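PDB 2R0X: possible flavin reductase from Haemophilus somnus 129PT, which probably binds FMN and reduces riboflavin or related flavins with NADPH. Local coordinates for residues Gly32-Ala37 with Asn82-Pro87; Asn65-Val70 with Asp117-Glu122; Leu102-Pro107 with Lys135-His140. All coordinates share one frame; numbering follows the deposited sequence. Where two conformers were deposited one is given.

Interaction 1: Gly32-Ala37 with Asn82-Pro87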
loop_
_atom_site.group_PDB
_atom_site.type_symbol
_atom_site.label_atom_id
_atom_site.label_comp_id
_atom_site.label_asym_id
_atom_site.label_seq_id
_atom_site.Cartn_x
_atom_site.Cartn_y
_atom_site.Cartn_z
ATOM N N GLY A 32 15.955 -9.664 6.395
ATOM C CA GLY A 32 14.850 -8.710 6.313
ATOM C C GLY A 32 15.183 -7.550 5.424
ATOM O O GLY A 32 16.319 -7.380 5.002
ATOM N N PHE A 33 14.185 -6.717 5.167
ATOM C CA PHE A 33 14.324 -5.540 4.331
ATOM C C PHE A 33 13.248 -4.522 4.682
ATOM O O PHE A 33 12.157 -4.863 5.069
ATOM C CB PHE A 33 14.289 -5.884 2.825
ATOM C CG PHE A 33 12.963 -6.410 2.328
ATOM C CD1 PHE A 33 12.632 -7.742 2.471
ATOM C CD2 PHE A 33 12.033 -5.595 1.680
ATOM C CE1 PHE A 33 11.442 -8.252 2.019
ATOM C CE2 PHE A 33 10.801 -6.147 1.219
ATOM C CZ PHE A 33 10.535 -7.464 1.407
ATOM N N THR A 34 13.590 -3.254 4.477
ATOM C CA THR A 34 12.628 -2.156 4.636
ATOM C C THR A 34 11.693 -2.112 3.433
ATOM O O THR A 34 12.159 -2.169 2.288
ATOM C CB THR A 34 13.353 -0.834 4.827
ATOM O OG1 THR A 34 14.191 -0.963 5.965
ATOM C CG2 THR A 34 12.388 0.327 5.045
ATOM N N ALA A 35 10.400 -1.954 3.694
ATOM C CA ALA A 35 9.391 -1.860 2.626
ATOM C C ALA A 35 8.365 -0.803 2.936
ATOM O O ALA A 35 7.954 -0.620 4.073
ATOM C CB ALA A 35 8.670 -3.197 2.482
ATOM N N SER A 36 7.906 -0.155 1.877
ATOM C CA SER A 36 6.719 0.685 1.943
ATOM C C SER A 36 5.526 0.090 1.174
ATOM O O SER A 36 4.361 0.451 1.440
ATOM C CB SER A 36 7.013 2.075 1.392
ATOM O OG SER A 36 7.668 1.989 0.132
ATOM N N ALA A 37 5.795 -0.795 0.212
ATOM C CA ALA A 37 4.754 -1.334 -0.697
ATOM C C ALA A 37 4.112 -2.559 -0.040
ATOM O O ALA A 37 4.375 -3.699 -0.417
ATOM C CB ALA A 37 5.346 -1.628 -2.055
ATOM N N ASN A 82 16.374 2.938 7.928
ATOM C CA ASN A 82 17.529 3.142 7.074
ATOM C C ASN A 82 18.460 1.945 7.087
ATOM O O ASN A 82 18.973 1.548 6.035
ATOM C CB ASN A 82 18.285 4.416 7.508
ATOM C CG ASN A 82 17.536 5.691 7.180
ATOM O OD1 ASN A 82 16.537 5.680 6.456
ATOM N ND2 ASN A 82 18.046 6.817 7.688
ATOM N N ILE A 83 18.721 1.368 8.239
ATOM C CA ILE A 83 19.613 0.238 8.329
ATOM C C ILE A 83 19.128 -0.953 7.489
ATOM O O ILE A 83 19.922 -1.603 6.798
ATOM C CB ILE A 83 19.764 -0.149 9.825
ATOM C CG1 ILE A 83 20.671 0.872 10.525
ATOM C CG2 ILE A 83 20.229 -1.613 10.011
ATOM C CD1 ILE A 83 20.519 0.833 12.042
ATOM N N PHE A 84 17.835 -1.218 7.538
ATOM C CA PHE A 84 17.264 -2.318 6.773
ATOM C C PHE A 84 16.995 -2.018 5.287
ATOM O O PHE A 84 16.573 -2.875 4.542
ATOM C CB PHE A 84 16.022 -2.866 7.478
ATOM C CG PHE A 84 16.340 -3.908 8.520
ATOM C CD1 PHE A 84 16.638 -3.559 9.820
ATOM C CD2 PHE A 84 16.271 -5.259 8.165
ATOM C CE1 PHE A 84 16.942 -4.569 10.744
ATOM C CE2 PHE A 84 16.550 -6.217 9.103
ATOM C CZ PHE A 84 16.864 -5.853 10.408
ATOM N N ALA A 85 17.338 -0.808 4.867
ATOM C CA ALA A 85 17.334 -0.407 3.451
ATOM C C ALA A 85 18.715 -0.317 2.857
ATOM O O ALA A 85 18.844 0.102 1.708
ATOM C CB ALA A 85 16.643 0.968 3.325
ATOM N N SER A 86 19.750 -0.626 3.614
ATOM C CA SER A 86 21.128 -0.366 3.212
ATOM C C SER A 86 21.978 -1.648 3.179
ATOM O O SER A 86 21.719 -2.582 3.906
ATOM C CB SER A 86 21.743 0.625 4.208
ATOM O OG SER A 86 21.032 1.851 4.302
ATOM N N PRO A 87 23.009 -1.706 2.327
ATOM C CA PRO A 87 23.827 -2.906 2.119
ATOM C C PRO A 87 24.750 -3.169 3.314
ATOM O O PRO A 87 25.977 -2.946 3.283
ATOM C CB PRO A 87 24.598 -2.614 0.840
ATOM C CG PRO A 87 24.755 -1.173 0.881
ATOM C CD PRO A 87 23.468 -0.625 1.454
#
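Thr34 holds OG1 anti to its own carbonyl carbon (chi1 -58°), which sets the hydroxyl against Phe84 CB, while the Phe84 ring lies beside Gly32. They meet where strand 30-43 of the split barrel-like fold runs past the last part of helix 78-84. One backbone hydrogen bond joins the segments. Thr34 N donates to Phe84 O at 3.0 Å, with an N-H...O angle of 154°. The donor stands well above the carbonyl plane. The same oxygen takes a CA-H...O contact from Phe33 CA at 3.5 Å, so two neighbouring strand residues converge on one carbonyl. Thr34 OG1 presses against Phe84 CB at 3.0 Å, a tight approach. Its hydrogen bond goes to Ser81 O, further back in the helix, so Thr34 grips the helix through both backbone and side chain. Thr34 CB also packs on Ala85 CB. The Phe84 ring reaches along the strand to Gly32, and Phe94 meets it edge-to-face. The side chain of Phe33 points away from this contact and meets Phe62. At Gly32 the lack of a side chain leaves room for the ring: its edge lies against the backbone, with Phe84 CD2 3.7 Å from Gly32 C.

Interaction 2: Asn65-Val70 with Asp117-Glu122; sequences NRVLMV and DCEITE
Arg66 and Ile120, followed by Leu68, have the most surface buried in this antiparallel strand pairing of the split barrel-like fold. Arg66 leaves helix 59-65 with positive phi, and its chain then enters strand 67-72. Arg66 O accepts from Ile120 N at 2.8 Å in a nearly straight bond. The Arg66 side chain bends at chi2 and chi3 and curls back across Ile120. Its guanidinium grips one carbonyl side-on: NE and NH2 each lie 2.9 Å from Ile120 O, which sits close to the guanidinium plane. Arg66 thus accepts from and donates to the same residue, beside the classic beta bulge that Thr121 and Glu122 form opposite Ile133.

Ile120 CG2 lies against Arg66 NE, and its other branch runs on to Leu68. There Ile120 CD1 meets Leu68 CD2 at 3.8 Å, the two chains crossing at about a right angle. Leu68 CD1 rests on Cys118 CB, and Cys134 of the next strand touches both residues. Leu68 and Cys118 form the hydrogen-bonded pair, with Leu68 N 3.0 Å from Cys118 O. On the other face, Val67 pairs with Glu119 and Met69 with Asp117. Met69 is selenomethionine. Bent at chi2 and chi3, it folds over Asp117, whose carboxylate is held by the loop at Thr103 and Thr104, and Met69 CE stops 3.5 Å from Asp117 CG.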
loop_
_atom_site.group_PDB
_atom_site.type_symbol
_atom_site.label_atom_id
_atom_site.label_comp_id
_atom_site.label_asym_id
_atom_site.label_seq_id
_atom_site.Cartn_x
_atom_site.Cartn_y
_atom_site.Cartn_z
ATOM N N ASN A 65 11.557 -19.872 2.290
ATOM C CA ASN A 65 10.869 -20.074 3.582
ATOM C C ASN A 65 9.369 -20.053 3.520
ATOM O O ASN A 65 8.670 -20.755 4.240
ATOM C CB ASN A 65 11.274 -19.033 4.607
ATOM C CG ASN A 65 12.723 -19.066 4.890
ATOM O OD1 ASN A 65 13.408 -20.036 4.529
ATOM N ND2 ASN A 65 13.224 -18.032 5.544
ATOM N N ARG A 66 8.867 -19.171 2.685
ATOM C CA ARG A 66 7.426 -19.027 2.518
ATOM C C ARG A 66 6.641 -18.559 3.741
ATOM O O ARG A 66 5.423 -18.767 3.846
ATOM C CB ARG A 66 6.840 -20.269 1.878
ATOM C CG ARG A 66 7.381 -20.469 0.472
ATOM C CD ARG A 66 6.978 -19.377 -0.524
ATOM N NE ARG A 66 5.548 -19.384 -0.778
ATOM C CZ ARG A 66 4.972 -20.105 -1.735
ATOM N NH1 ARG A 66 5.676 -20.826 -2.591
ATOM N NH2 ARG A 66 3.660 -20.108 -1.808
ATOM N N VAL A 67 7.343 -17.815 4.598
ATOM C CA VAL A 67 6.732 -17.097 5.707
ATOM C C VAL A 67 7.419 -15.756 5.808
ATOM O O VAL A 67 8.581 -15.628 5.384
ATOM C CB VAL A 67 6.865 -17.876 7.041
ATOM C CG1 VAL A 67 5.974 -19.154 7.013
ATOM C CG2 VAL A 67 8.305 -18.216 7.374
ATOM N N LEU A 68 6.727 -14.765 6.357
ATOM C CA LEU A 68 7.345 -13.474 6.617
ATOM C C LEU A 68 6.597 -12.825 7.769
ATOM O O LEU A 68 5.458 -13.132 8.060
ATOM C CB LEU A 68 7.375 -12.590 5.371
ATOM C CG LEU A 68 6.103 -12.173 4.680
ATOM C CD1 LEU A 68 5.366 -11.082 5.430
ATOM C CD2 LEU A 68 6.436 -11.658 3.292
HETATM N N MSE A 69 7.275 -11.846 8.363
HETATM C CA MSE A 69 6.700 -10.950 9.364
HETATM C C MSE A 69 6.722 -9.530 8.822
HETATM O O MSE A 69 7.786 -9.078 8.376
HETATM C CB MSE A 69 7.555 -11.013 10.621
HETATM C CG MSE A 69 7.085 -10.111 11.754
HETATM SE SE MSE A 69 5.640 -10.759 12.840
HETATM C CE MSE A 69 6.639 -12.296 13.524
ATOM N N VAL A 70 5.585 -8.841 8.857
ATOM C CA VAL A 70 5.556 -7.408 8.573
ATOM C C VAL A 70 5.644 -6.694 9.922
ATOM O O VAL A 70 4.751 -6.813 10.741
ATOM C CB VAL A 70 4.293 -6.976 7.817
ATOM C CG1 VAL A 70 4.261 -5.473 7.614
ATOM C CG2 VAL A 70 4.252 -7.695 6.447
ATOM N N ASP A 117 2.385 -11.645 11.474
ATOM C CA ASP A 117 3.128 -12.871 11.106
ATOM C C ASP A 117 2.309 -13.622 10.070
ATOM O O ASP A 117 1.135 -13.805 10.276
ATOM C CB ASP A 117 3.335 -13.740 12.364
ATOM C CG ASP A 117 4.498 -14.699 12.209
ATOM O OD1 ASP A 117 5.204 -14.628 11.192
ATOM O OD2 ASP A 117 4.697 -15.515 13.142
ATOM N N CYS A 118 2.961 -13.975 8.969
ATOM C CA CYS A 118 2.265 -14.410 7.771
ATOM C C CYS A 118 2.874 -15.621 7.104
ATOM O O CYS A 118 4.057 -15.899 7.161
ATOM C CB CYS A 118 2.285 -13.283 6.734
ATOM S SG CYS A 118 1.652 -11.671 7.248
ATOM N N GLU A 119 1.969 -16.325 6.420
ATOM C CA GLU A 119 2.338 -17.356 5.467
ATOM C C GLU A 119 2.245 -16.788 4.067
ATOM O O GLU A 119 1.266 -16.122 3.743
ATOM C CB GLU A 119 1.386 -18.561 5.587
ATOM C CG GLU A 119 1.568 -19.316 6.911
ATOM C CD GLU A 119 0.514 -20.346 7.220
ATOM O OE1 GLU A 119 -0.511 -20.452 6.503
ATOM O OE2 GLU A 119 0.712 -21.024 8.260
ATOM N N ILE A 120 3.255 -17.050 3.231
ATOM C CA ILE A 120 3.259 -16.522 1.845
ATOM C C ILE A 120 2.518 -17.567 1.051
ATOM O O ILE A 120 3.085 -18.571 0.622
ATOM C CB ILE A 120 4.677 -16.312 1.320
ATOM C CG1 ILE A 120 5.472 -15.350 2.220
ATOM C CG2 ILE A 120 4.645 -15.787 -0.140
ATOM C CD1 ILE A 120 6.887 -15.151 1.830
ATOM N N THR A 121 1.252 -17.305 0.832
ATOM C CA THR A 121 0.364 -18.258 0.277
ATOM C C THR A 121 0.627 -18.442 -1.220
ATOM O O THR A 121 0.634 -19.563 -1.728
ATOM C CB THR A 121 -1.031 -17.782 0.567
ATOM O OG1 THR A 121 -1.104 -17.447 1.982
ATOM C CG2 THR A 121 -2.022 -18.857 0.178
ATOM N N GLU A 122 0.866 -17.341 -1.925
ATOM C CA GLU A 122 1.160 -17.385 -3.354
ATOM C C GLU A 122 2.032 -16.173 -3.720
ATOM O O GLU A 122 2.111 -15.175 -2.991
ATOM C CB GLU A 122 -0.119 -17.516 -4.169
ATOM C CG GLU A 122 -0.943 -16.322 -4.190
ATOM C CD GLU A 122 -2.168 -16.375 -5.091
ATOM O OE1 GLU A 122 -2.378 -17.371 -5.809
ATOM O OE2 GLU A 122 -2.902 -15.381 -5.096
#

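Interaction 3: Leu102-Pro107 with Lys135-His140; sequences LTTGSP and KIVDIH
Asp138 is the focus of the close part of this contact, which joins the loop between strands 99-100 and 108-109 to strand 129-141. Its CG is anti to the backbone N (chi1 -155°), which turns the carboxylate toward the loop. Thr103 OG1 donates to Asp138 OD2 at 2.8 Å. The hydroxyl comes from above the carboxylate plane, and the two side chains cross at about a right angle. Leu102 CB lies against the same oxygen, 3.5 Å from Asp138 OD2, so one atom meets both a hydroxyl and a methylene. The other oxygen, Asp138 OD1, takes a weak bond from Ile139 N. Val137 and Asp138 form a classic beta bulge opposite Asp117, and both side chains are directed to the loop. Tight as it is, the Thr103-Asp138 bond lies at the surface.

The rest is looser. Thr104 CG2 touches Val137 CG2 at 3.9 Å in a methyl-to-methyl contact. Leu102 CD1 comes no nearer than 4.4 Å to His140 CB, and His140 is exposed. The loop also has internal order. Thr104 OG1 accepts from Ser106 N at 3.0 Å, making an ST turn, and Ser106 OG donates to the same atom. The further partner of Thr104 OG1 is Asp117 OD1. Adjacent loop residues therefore engage acidic side chains on two neighbouring strands. Thr103 provides a neutral hydroxyl donor to a carboxylate, and it would be expected to stabilise the ionised form of Asp138 modestly.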
loop_
_atom_site.group_PDB
_atom_site.type_symbol
_atom_site.label_atom_id
_atom_site.label_comp_id
_atom_site.label_asym_id
_atom_site.label_seq_id
_atom_site.Cartn_x
_atom_site.Cartn_y
_atom_site.Cartn_z
ATOM N N LEU A 102 6.714 -15.168 16.777
ATOM C CA LEU A 102 5.314 -15.432 17.056
ATOM C C LEU A 102 5.029 -16.887 16.680
ATOM O O LEU A 102 5.237 -17.760 17.496
ATOM C CB LEU A 102 4.385 -14.407 16.384
ATOM C CG LEU A 102 4.366 -13.008 16.990
ATOM C CD1 LEU A 102 3.500 -12.053 16.100
ATOM C CD2 LEU A 102 3.844 -13.017 18.411
ATOM N N THR A 103 4.557 -17.132 15.472
ATOM C CA THR A 103 4.195 -18.452 15.007
ATOM C C THR A 103 5.116 -19.025 13.926
ATOM O O THR A 103 5.464 -20.220 13.968
ATOM C CB THR A 103 2.715 -18.460 14.536
ATOM O OG1 THR A 103 1.828 -18.106 15.617
ATOM C CG2 THR A 103 2.356 -19.867 14.092
ATOM N N THR A 104 5.499 -18.209 12.951
ATOM C CA THR A 104 6.244 -18.729 11.798
ATOM C C THR A 104 7.742 -18.899 11.997
ATOM O O THR A 104 8.392 -19.539 11.194
ATOM C CB THR A 104 6.031 -17.899 10.554
ATOM O OG1 THR A 104 6.734 -16.671 10.688
ATOM C CG2 THR A 104 4.557 -17.700 10.206
ATOM N N GLY A 105 8.290 -18.277 13.036
ATOM C CA GLY A 105 9.715 -18.165 13.166
ATOM C C GLY A 105 10.317 -16.938 12.510
ATOM O O GLY A 105 11.483 -16.601 12.790
ATOM N N SER A 106 9.534 -16.223 11.701
ATOM C CA SER A 106 10.008 -14.968 11.149
ATOM C C SER A 106 10.272 -13.997 12.315
ATOM O O SER A 106 9.462 -13.919 13.260
ATOM C CB SER A 106 8.964 -14.358 10.214
ATOM O OG SER A 106 8.706 -15.229 9.141
ATOM N N PRO A 107 11.370 -13.246 12.293
ATOM C CA PRO A 107 11.700 -12.392 13.438
ATOM C C PRO A 107 10.696 -11.255 13.662
ATOM O O PRO A 107 10.393 -10.479 12.753
ATOM C CB PRO A 107 13.063 -11.835 13.069
ATOM C CG PRO A 107 13.613 -12.745 12.081
ATOM C CD PRO A 107 12.485 -13.357 11.362
ATOM N N LYS A 135 -1.204 -14.633 3.985
ATOM C CA LYS A 135 -2.237 -14.914 4.954
ATOM C C LYS A 135 -1.670 -14.617 6.342
ATOM O O LYS A 135 -0.631 -15.146 6.718
ATOM C CB LYS A 135 -2.659 -16.378 4.869
ATOM C CG LYS A 135 -3.710 -16.731 5.874
ATOM C CD LYS A 135 -3.991 -18.262 5.890
ATOM C CE LYS A 135 -4.900 -18.632 6.980
ATOM N NZ LYS A 135 -5.092 -20.118 6.880
ATOM N N ILE A 136 -2.381 -13.837 7.124
ATOM C CA ILE A 136 -1.944 -13.464 8.481
ATOM C C ILE A 136 -2.311 -14.573 9.453
ATOM O O ILE A 136 -3.461 -14.982 9.535
ATOM C CB ILE A 136 -2.551 -12.126 8.934
ATOM C CG1 ILE A 136 -2.122 -11.017 7.944
ATOM C CG2 ILE A 136 -2.156 -11.804 10.352
ATOM C CD1 ILE A 136 -3.018 -9.828 8.022
ATOM N N VAL A 137 -1.324 -15.081 10.175
ATOM C CA VAL A 137 -1.553 -16.165 11.126
ATOM C C VAL A 137 -1.316 -15.762 12.580
ATOM O O VAL A 137 -1.708 -16.524 13.461
ATOM C CB VAL A 137 -0.772 -17.431 10.772
ATOM C CG1 VAL A 137 -1.225 -17.953 9.381
ATOM C CG2 VAL A 137 0.731 -17.190 10.794
ATOM N N ASP A 138 -0.742 -14.582 12.856
ATOM C CA ASP A 138 -0.603 -14.109 14.223
ATOM C C ASP A 138 -0.378 -12.593 14.124
ATOM O O ASP A 138 0.171 -12.119 13.153
ATOM C CB ASP A 138 0.571 -14.862 14.927
ATOM C CG ASP A 138 0.462 -14.935 16.409
ATOM O OD1 ASP A 138 -0.333 -14.180 17.012
ATOM O OD2 ASP A 138 1.233 -15.766 16.981
ATOM N N ILE A 139 -0.829 -11.860 15.132
ATOM C CA ILE A 139 -0.727 -10.394 15.154
ATOM C C ILE A 139 -0.344 -9.992 16.561
ATOM O O ILE A 139 -0.852 -10.528 17.533
ATOM C CB ILE A 139 -2.042 -9.703 14.770
ATOM C CG1 ILE A 139 -2.395 -9.935 13.307
ATOM C CG2 ILE A 139 -2.020 -8.188 15.087
ATOM C CD1 ILE A 139 -3.701 -9.279 12.820
ATOM N N HIS A 140 0.542 -9.003 16.655
ATOM C CA HIS A 140 0.783 -8.262 17.877
ATOM C C HIS A 140 0.594 -6.783 17.540
ATOM O O HIS A 140 1.090 -6.330 16.537
ATOM C CB HIS A 140 2.204 -8.533 18.344
ATOM C CG HIS A 140 2.565 -7.894 19.640
ATOM N ND1 HIS A 140 2.993 -6.586 19.725
ATOM C CD2 HIS A 140 2.612 -8.396 20.897
ATOM C CE1 HIS A 140 3.248 -6.290 20.989
ATOM N NE2 HIS A 140 3.050 -7.377 21.716
#

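How the interactions relate
From the N terminus, the first segment in contact is 32-37, on strand 30-43. Interaction 1 closes its loop where 82-87 comes back to strand 30-43. Interaction 2 opens inside this loop, at strand 67-72, and closes beyond it at strand 114-126, so interactions 1 and 2 cross. Interaction 3 opens at 102-107, within the loop of interaction 2, and closes later on strand 129-141, so these two cross as well. Interactions 1 and 3 follow in series. The centres of interactions 2 and 3 are about 8 Å apart, and the contacts touch through Asp117. Interaction 1 lies across the chain's centre. Interaction 2 pairs two strands of the sheet; interactions 1 and 3 bring helix 78-84 and the loop 102-107 against it.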